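Local coordinates for carbohydrate binding family 6 (Clostridium thermocellum, PDB 5A8C), which releases terminal non-reducing alpha-L-arabinofuranose residues from arabinosides by hydrolysis, as an arabinofuranosidase of glycoside hydrolase family 43 built on a five-bladed beta-propeller, at residues G47-Y52 with K80-H85; P30-R35 with T72-D77; D39-V44 with P104-R109. One frame throughout, in Å; residues are numbered along the deposited sequence.

Contact 1: residues G47-Y52 with K80-H85; sequences GRLYIY and KNWTDH
Arg48 reaches Thr83 with a bent side chain: CG stands beside the backbone N (chi1 -64°) and a bend at chi3 (72°) swings NE out of the extended line. The two residues belong to one antiparallel blade of the five-bladed propeller, Arg48 on strand 48-56 and Thr83 on strand 83-90, and strand 70-76 runs between them. No hydrogen bond passes directly between the two segments; they meet through side chains and a water reaching past strand 70-76. Arg48 NH2 lies 3.5 Å from Thr83 OG1, and a water closes the gap. It sits at the guanidinium edge, in plane, accepting from Arg48 NH2 at 2.9 Å and donating to Asn81 O at 2.8 Å. A third bond joins it to Thr83 OG1 at 2.6 Å. Arg48 NH2 is also hydrogen-bonded to Ser75 OG of the middle strand. His85 NE2 bonds that same hydroxyl, so two side chains from the flanking strands grip one serine oxygen. The Tyr50 and His85 rings are near parallel, with planes at 30°, but slid apart until they barely overlap; their centroids are 5.8 Å apart. On the apolar side Ile51 and Leu49 approach the six-membered part of the Trp82 indole, which also lies against Ile31, Ile74 and Thr76. Leu49 adds a looser touch, CD2 to Trp82 CH2 at 4.3 Å. Ile51 comes nearer, its side chain crossing the indole obliquely: its terminal methyl CD1 stands equally close to Trp82 CZ3 and CH2, 3.6 Å from each.

Contact 2: residues P30-R35 with T72-D77; sequences PIFSQR and TCISTD
Thr72 turns its methyl to Arg35 and Phe32: CG2, anti to the backbone N, lies 3.7 Å from Arg35 NH2, and 4.2 Å from Phe32 CE2. Its hydroxyl serves a different partner, OG1 bonding Glu87 OE2. The same carboxylate oxygen forms a salt bridge with Arg35 NE, while Arg35 NH1 pairs with Asp84 OD2, so the guanidinium beside the threonine methyl is fixed by two acids of strand 83-90. Two residues on, Ile74 has the largest share on this strand. Strand 70-76 is part of a propeller blade, and the irregular segment 30-35, which precedes the blade's first strand, lies across the sheet face formed by Thr72 and Ile74. Ile74 CG2 sits over the centre of the Phe32 ring, 3.8 Å from the centroid and only 6° off the ring normal, a CH-pi contact with nearly equal distances to all six ring carbons. The opposite ring face meets Gln34 N, 4.1 Å above the plane. With chi1 at 69°, Ile74 CG1 sits between N and C while CG2, anti to the carbonyl carbon, is the branch over the ring. Beyond CG1, CD1 packs 3.9 Å from Phe32 CB and 4.1 Å from Ile31 CD1.

Contact 3: residues D39-V44 with P104-R109; sequences DPAAVV and PSIVYR
Apolar contacts join Ala41 and Val43 to Ile106 and Tyr108, on strands 40-44 and 104-109. The two strands belong to different sheets of the five-bladed propeller; each is the first, edge strand of its own sheet, and they run nearly parallel (9°), their axes approaching to 6.0 Å. No hydrogen bond passes directly between them; side chains and one bridging water span the seam between the blades. Ile106 fits between the two alternate residues facing it: its CG2 lies 4.1 Å from Ala41 CB and 3.6 Å from the carbonyl carbon of Ala42, while CG1, anti to the backbone N (chi1 -176°), meets Val43 CG1 at 3.8 Å. Val43 CG2 reaches Tyr108 CB, beyond which the tyrosine ring leads away to Tyr45 and Phe113. Packing against the backbone is tight at the other end, where Ala41 CB stands 3.1 Å from Pro104 O and Pro104 CD rests near Asp39 O. Here Asp39 OD2 bonds Ser54 OG and a Tris molecule, probably from the crystallisation liquor, in what may be the sugar pocket; a calcium ion lies about 5 Å from the Ala41 side chain. The polar link is one water donating to both backbone oxygens, Asp39 O at 2.8 Å and Pro104 O at 2.7 Å.

In the fold
Contacts 1 and 2 both lie in one blade, their centres about 16 Å from the centre of the chain, and share strand 70-76: contact 1 spans it from neighbour to neighbour, contact 2 lays a loop on its face. The backbone pair Thr83 N and Ser75 O ties them together. Contact 3, its centre about 7 Å from that of the chain, instead joins this blade's strand 36-45 to the next sheet, and connects to contact 1 by backbone hydrogen bonds between Ala41 and Tyr52 and between Val43 and Tyr50. The chemistry follows: contact 1, partly buried, mixes water and aromatic groups; contact 2 is buried and apolar across its segments; contact 3 is buried, aliphatic side chains packing on each other and on backbone.

Contact 1: residues G47-Y52 with K80-H85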
# COMPACT_ATOMS: atom_id res chain seq x y z
N GLY A 47 3.33 0.93 -20.53
CA GLY A 47 2.62 -0.24 -20.92
C GLY A 47 2.72 -1.41 -19.96
O GLY A 47 2.13 -2.44 -20.25
N ARG A 48 3.48 -1.26 -18.87
CA ARG A 48 3.66 -2.33 -17.89
C ARG A 48 2.99 -1.94 -16.59
O ARG A 48 2.94 -0.77 -16.19
CB ARG A 48 5.15 -2.56 -17.62
CG ARG A 48 5.91 -3.05 -18.85
CD ARG A 48 7.35 -3.41 -18.53
NE ARG A 48 7.45 -4.63 -17.76
CZ ARG A 48 7.42 -5.84 -18.29
NH1 ARG A 48 7.26 -6.06 -19.59
NH2 ARG A 48 7.49 -6.86 -17.46
N LEU A 49 2.55 -2.97 -15.87
CA LEU A 49 2.05 -2.85 -14.50
C LEU A 49 3.18 -3.28 -13.56
O LEU A 49 3.64 -4.43 -13.64
CB LEU A 49 0.84 -3.74 -14.32
CG LEU A 49 0.21 -3.74 -12.92
CD1 LEU A 49 -0.28 -2.39 -12.50
CD2 LEU A 49 -0.90 -4.77 -12.84
N TYR A 50 3.64 -2.35 -12.73
CA TYR A 50 4.69 -2.58 -11.74
C TYR A 50 4.02 -2.69 -10.39
O TYR A 50 3.21 -1.86 -10.00
CB TYR A 50 5.70 -1.42 -11.72
CG TYR A 50 6.53 -1.28 -12.95
CD1 TYR A 50 6.07 -0.60 -14.05
CD2 TYR A 50 7.80 -1.83 -12.99
CE1 TYR A 50 6.85 -0.51 -15.20
CE2 TYR A 50 8.60 -1.77 -14.14
CZ TYR A 50 8.10 -1.09 -15.25
OH TYR A 50 8.87 -0.99 -16.40
N ILE A 51 4.45 -3.71 -9.62
CA ILE A 51 3.97 -3.92 -8.23
C ILE A 51 5.18 -3.87 -7.31
O ILE A 51 6.19 -4.54 -7.56
CB ILE A 51 3.24 -5.27 -8.08
CG1 ILE A 51 2.06 -5.39 -9.05
CG2 ILE A 51 2.72 -5.36 -6.64
CD1 ILE A 51 1.37 -6.75 -9.00
N TYR A 52 5.07 -3.02 -6.28
CA TYR A 52 6.10 -2.86 -5.27
C TYR A 52 5.56 -3.42 -3.98
O TYR A 52 4.42 -3.10 -3.60
CB TYR A 52 6.41 -1.34 -5.09
CG TYR A 52 6.92 -0.70 -6.33
CD1 TYR A 52 6.04 -0.34 -7.36
CD2 TYR A 52 8.26 -0.48 -6.56
CE1 TYR A 52 6.49 0.23 -8.52
CE2 TYR A 52 8.73 0.09 -7.72
CZ TYR A 52 7.84 0.43 -8.72
OH TYR A 52 8.24 1.00 -9.90
N LYS A 80 0.52 -12.23 -17.37
CA LYS A 80 0.86 -13.64 -17.44
C LYS A 80 2.29 -13.88 -17.02
O LYS A 80 2.54 -14.83 -16.21
CB LYS A 80 0.55 -14.21 -18.82
CG LYS A 80 -0.92 -14.13 -19.24
CD LYS A 80 -1.19 -14.60 -20.67
CE LYS A 80 -2.62 -14.30 -21.10
NZ LYS A 80 -2.91 -12.83 -21.13
N ASN A 81 3.24 -13.17 -17.61
CA ASN A 81 4.65 -13.30 -17.34
C ASN A 81 5.02 -12.17 -16.41
O ASN A 81 4.89 -11.00 -16.81
CB ASN A 81 5.49 -13.28 -18.65
CG ASN A 81 6.93 -13.75 -18.42
OD1 ASN A 81 7.52 -13.50 -17.41
ND2 ASN A 81 7.52 -14.43 -19.40
N TRP A 82 5.48 -12.51 -15.22
CA TRP A 82 5.93 -11.54 -14.24
C TRP A 82 7.44 -11.53 -14.19
O TRP A 82 8.07 -12.58 -13.95
CB TRP A 82 5.32 -11.86 -12.86
CG TRP A 82 3.84 -11.68 -12.84
CD1 TRP A 82 2.90 -12.60 -13.10
CD2 TRP A 82 3.13 -10.45 -12.61
NE1 TRP A 82 1.65 -12.05 -13.08
CE2 TRP A 82 1.76 -10.73 -12.73
CE3 TRP A 82 3.53 -9.15 -12.26
CZ2 TRP A 82 0.76 -9.73 -12.53
CZ3 TRP A 82 2.56 -8.18 -12.07
CH2 TRP A 82 1.20 -8.49 -12.20
N THR A 83 8.05 -10.39 -14.41
CA THR A 83 9.48 -10.22 -14.31
C THR A 83 9.86 -9.78 -12.92
O THR A 83 9.24 -8.88 -12.35
CB THR A 83 9.96 -9.17 -15.32
OG1 THR A 83 9.57 -9.61 -16.63
CG2 THR A 83 11.43 -8.94 -15.26
N ASP A 84 10.86 -10.42 -12.35
CA ASP A 84 11.41 -10.08 -11.04
C ASP A 84 12.45 -9.04 -11.20
O ASP A 84 13.50 -9.28 -11.79
CB ASP A 84 11.98 -11.36 -10.45
CG ASP A 84 12.52 -11.22 -9.05
OD1 ASP A 84 12.42 -10.13 -8.44
OD2 ASP A 84 13.03 -12.25 -8.52
N HIS A 85 12.22 -7.84 -10.62
CA HIS A 85 13.21 -6.76 -10.64
C HIS A 85 14.05 -6.69 -9.38
O HIS A 85 14.82 -5.73 -9.20
CB HIS A 85 12.53 -5.44 -10.92
CG HIS A 85 11.75 -5.42 -12.20
ND1 HIS A 85 12.34 -5.53 -13.44
CD2 HIS A 85 10.43 -5.35 -12.43
CE1 HIS A 85 11.39 -5.45 -14.35
NE2 HIS A 85 10.21 -5.37 -13.79
O HOH W 1 7.25 -9.71 -17.73

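Contact 2: residues P30-R35 with T72-D77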
# COMPACT_ATOMS: atom_id res chain seq x y z
N PRO A 30 0.22 -19.13 -7.29
CA PRO A 30 0.51 -17.71 -7.04
C PRO A 30 1.36 -17.10 -8.18
O PRO A 30 2.03 -17.81 -8.92
CB PRO A 30 1.25 -17.74 -5.73
CG PRO A 30 1.86 -19.07 -5.68
CD PRO A 30 0.94 -20.00 -6.36
N ILE A 31 1.30 -15.77 -8.31
CA ILE A 31 2.02 -15.12 -9.38
C ILE A 31 3.51 -15.03 -9.18
O ILE A 31 4.26 -14.94 -10.16
CB ILE A 31 1.44 -13.71 -9.73
CG1 ILE A 31 1.62 -12.70 -8.60
CG2 ILE A 31 -0.02 -13.82 -10.17
CD1 ILE A 31 1.22 -11.29 -9.00
N PHE A 32 3.98 -15.02 -7.93
CA PHE A 32 5.39 -14.77 -7.61
C PHE A 32 5.74 -15.42 -6.31
O PHE A 32 5.21 -15.03 -5.25
CB PHE A 32 5.66 -13.26 -7.54
CG PHE A 32 7.08 -12.93 -7.24
CD1 PHE A 32 8.09 -13.15 -8.19
CD2 PHE A 32 7.45 -12.42 -6.01
CE1 PHE A 32 9.40 -12.85 -7.90
CE2 PHE A 32 8.76 -12.12 -5.73
CZ PHE A 32 9.75 -12.32 -6.68
N SER A 33 6.64 -16.38 -6.35
CA SER A 33 7.01 -17.11 -5.13
C SER A 33 8.48 -17.10 -4.82
O SER A 33 8.89 -17.76 -3.87
CB SER A 33 6.53 -18.57 -5.19
OG SER A 33 7.12 -19.19 -6.28
N GLN A 34 9.28 -16.36 -5.59
CA GLN A 34 10.74 -16.43 -5.38
C GLN A 34 11.16 -16.02 -4.00
O GLN A 34 12.06 -16.63 -3.40
CB GLN A 34 11.46 -15.58 -6.39
CG GLN A 34 11.25 -15.99 -7.81
CD GLN A 34 11.76 -17.41 -8.07
OE1 GLN A 34 12.93 -17.72 -7.73
NE2 GLN A 34 10.90 -18.30 -8.56
N ARG A 35 10.57 -14.93 -3.51
CA ARG A 35 10.79 -14.37 -2.21
C ARG A 35 9.43 -13.96 -1.69
O ARG A 35 8.52 -13.76 -2.48
CB ARG A 35 11.76 -13.18 -2.27
CG ARG A 35 13.15 -13.53 -2.76
CD ARG A 35 14.12 -12.38 -2.93
NE ARG A 35 13.59 -11.31 -3.74
CZ ARG A 35 13.38 -11.35 -5.04
NH1 ARG A 35 13.66 -12.42 -5.77
NH2 ARG A 35 12.87 -10.31 -5.64
N THR A 72 10.51 -5.06 -2.78
CA THR A 72 10.57 -5.88 -3.98
C THR A 72 9.76 -5.25 -5.08
O THR A 72 8.70 -4.69 -4.80
CB THR A 72 9.96 -7.29 -3.65
OG1 THR A 72 10.66 -7.87 -2.57
CG2 THR A 72 9.93 -8.18 -4.86
N CYS A 73 10.19 -5.40 -6.34
CA CYS A 73 9.37 -4.94 -7.47
C CYS A 73 9.29 -6.06 -8.49
O CYS A 73 10.32 -6.67 -8.86
CB CYS A 73 10.01 -3.72 -8.12
SG CYS A 73 9.21 -3.08 -9.56
N ILE A 74 8.07 -6.31 -8.99
CA ILE A 74 7.81 -7.23 -10.12
C ILE A 74 6.97 -6.45 -11.13
O ILE A 74 6.29 -5.49 -10.79
CB ILE A 74 7.14 -8.53 -9.65
CG1 ILE A 74 5.72 -8.32 -9.15
CG2 ILE A 74 8.00 -9.25 -8.63
CD1 ILE A 74 4.98 -9.59 -8.80
N SER A 75 6.97 -6.91 -12.39
CA SER A 75 6.14 -6.24 -13.38
C SER A 75 5.71 -7.18 -14.45
O SER A 75 6.27 -8.26 -14.68
CB SER A 75 6.83 -5.03 -14.02
OG SER A 75 7.83 -5.44 -14.97
N THR A 76 4.73 -6.71 -15.22
CA THR A 76 4.20 -7.46 -16.35
C THR A 76 3.72 -6.52 -17.44
O THR A 76 3.29 -5.42 -17.16
CB THR A 76 3.04 -8.35 -15.90
OG1 THR A 76 2.69 -9.28 -16.95
CG2 THR A 76 1.79 -7.56 -15.49
N ASP A 77 3.73 -7.02 -18.68
CA ASP A 77 3.02 -6.36 -19.77
C ASP A 77 1.85 -7.14 -20.29
O ASP A 77 1.23 -6.71 -21.25
CB ASP A 77 3.90 -5.92 -20.94
CG ASP A 77 4.37 -7.03 -21.79
OD1 ASP A 77 4.06 -8.18 -21.47
OD2 ASP A 77 5.01 -6.69 -22.83

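Contact 3: residues D39-V44 with P104-R109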
# COMPACT_ATOMS: atom_id res chain seq x y z
N ASP A 39 1.86 -6.35 1.23
CA ASP A 39 1.51 -4.89 1.25
C ASP A 39 1.73 -4.21 -0.08
O ASP A 39 2.39 -3.17 -0.18
CB ASP A 39 2.31 -4.16 2.34
CG ASP A 39 2.31 -4.85 3.66
OD1 ASP A 39 1.28 -5.39 4.08
OD2 ASP A 39 3.41 -4.78 4.34
N PRO A 40 1.23 -4.80 -1.18
CA PRO A 40 1.55 -4.25 -2.50
C PRO A 40 1.02 -2.86 -2.78
O PRO A 40 -0.08 -2.49 -2.30
CB PRO A 40 0.92 -5.26 -3.43
CG PRO A 40 -0.25 -5.81 -2.66
CD PRO A 40 0.29 -5.93 -1.26
N ALA A 41 1.73 -2.17 -3.65
CA ALA A 41 1.26 -0.96 -4.31
C ALA A 41 1.65 -1.07 -5.78
O ALA A 41 2.63 -1.71 -6.12
CB ALA A 41 1.85 0.29 -3.66
N ALA A 42 0.91 -0.41 -6.66
CA ALA A 42 1.10 -0.62 -8.10
C ALA A 42 1.05 0.67 -8.88
O ALA A 42 0.32 1.60 -8.54
CB ALA A 42 0.07 -1.58 -8.64
N VAL A 43 1.80 0.72 -9.98
CA VAL A 43 1.74 1.83 -10.92
C VAL A 43 1.88 1.30 -12.32
O VAL A 43 2.57 0.29 -12.56
CB VAL A 43 2.81 2.91 -10.60
CG1 VAL A 43 4.20 2.49 -11.04
CG2 VAL A 43 2.47 4.25 -11.21
N VAL A 44 1.30 2.00 -13.27
CA VAL A 44 1.42 1.68 -14.69
C VAL A 44 2.41 2.65 -15.32
O VAL A 44 2.33 3.88 -15.10
CB VAL A 44 0.05 1.77 -15.38
CG1 VAL A 44 0.16 1.52 -16.86
CG2 VAL A 44 -0.90 0.76 -14.74
N PRO A 104 5.05 -0.02 0.85
CA PRO A 104 5.35 1.07 -0.06
C PRO A 104 4.11 1.70 -0.67
O PRO A 104 3.06 1.08 -0.87
CB PRO A 104 6.21 0.38 -1.14
CG PRO A 104 5.72 -1.04 -1.14
CD PRO A 104 5.44 -1.33 0.31
N SER A 105 4.26 2.97 -1.08
CA SER A 105 3.30 3.66 -1.95
C SER A 105 4.09 4.23 -3.11
O SER A 105 5.11 4.86 -2.91
CB SER A 105 2.62 4.78 -1.18
OG SER A 105 1.71 5.51 -1.98
N ILE A 106 3.65 3.95 -4.35
CA ILE A 106 4.38 4.37 -5.55
C ILE A 106 3.54 5.41 -6.32
O ILE A 106 2.33 5.21 -6.52
CB ILE A 106 4.69 3.14 -6.44
CG1 ILE A 106 5.53 3.52 -7.66
CG2 ILE A 106 3.45 2.35 -6.83
CD1 ILE A 106 6.93 3.96 -7.37
N VAL A 107 4.23 6.41 -6.82
CA VAL A 107 3.62 7.45 -7.68
C VAL A 107 4.62 7.74 -8.80
O VAL A 107 5.81 7.91 -8.56
CB VAL A 107 3.31 8.74 -6.88
CG1 VAL A 107 2.70 9.78 -7.79
CG2 VAL A 107 2.38 8.44 -5.74
N TYR A 108 4.07 7.88 -10.02
CA TYR A 108 4.83 8.37 -11.19
C TYR A 108 4.41 9.83 -11.44
O TYR A 108 3.25 10.08 -11.68
CB TYR A 108 4.54 7.48 -12.39
CG TYR A 108 5.16 7.92 -13.69
CD1 TYR A 108 6.53 8.11 -13.83
CD2 TYR A 108 4.37 8.13 -14.83
CE1 TYR A 108 7.11 8.48 -15.04
CE2 TYR A 108 4.95 8.52 -16.03
CZ TYR A 108 6.31 8.69 -16.13
OH TYR A 108 6.83 9.09 -17.34
N ARG A 109 5.37 10.74 -11.27
CA ARG A 109 5.07 12.17 -11.45
C ARG A 109 6.32 12.85 -11.91
O ARG A 109 7.42 12.45 -11.49
CB ARG A 109 4.58 12.81 -10.14
CG ARG A 109 3.95 14.18 -10.34
CD ARG A 109 3.47 14.81 -9.09
NE ARG A 109 2.68 15.99 -9.41
CZ ARG A 109 2.10 16.78 -8.53
NH1 ARG A 109 2.23 16.58 -7.25
NH2 ARG A 109 1.39 17.81 -8.96
O HOH W 2 1.60 -0.58 0.67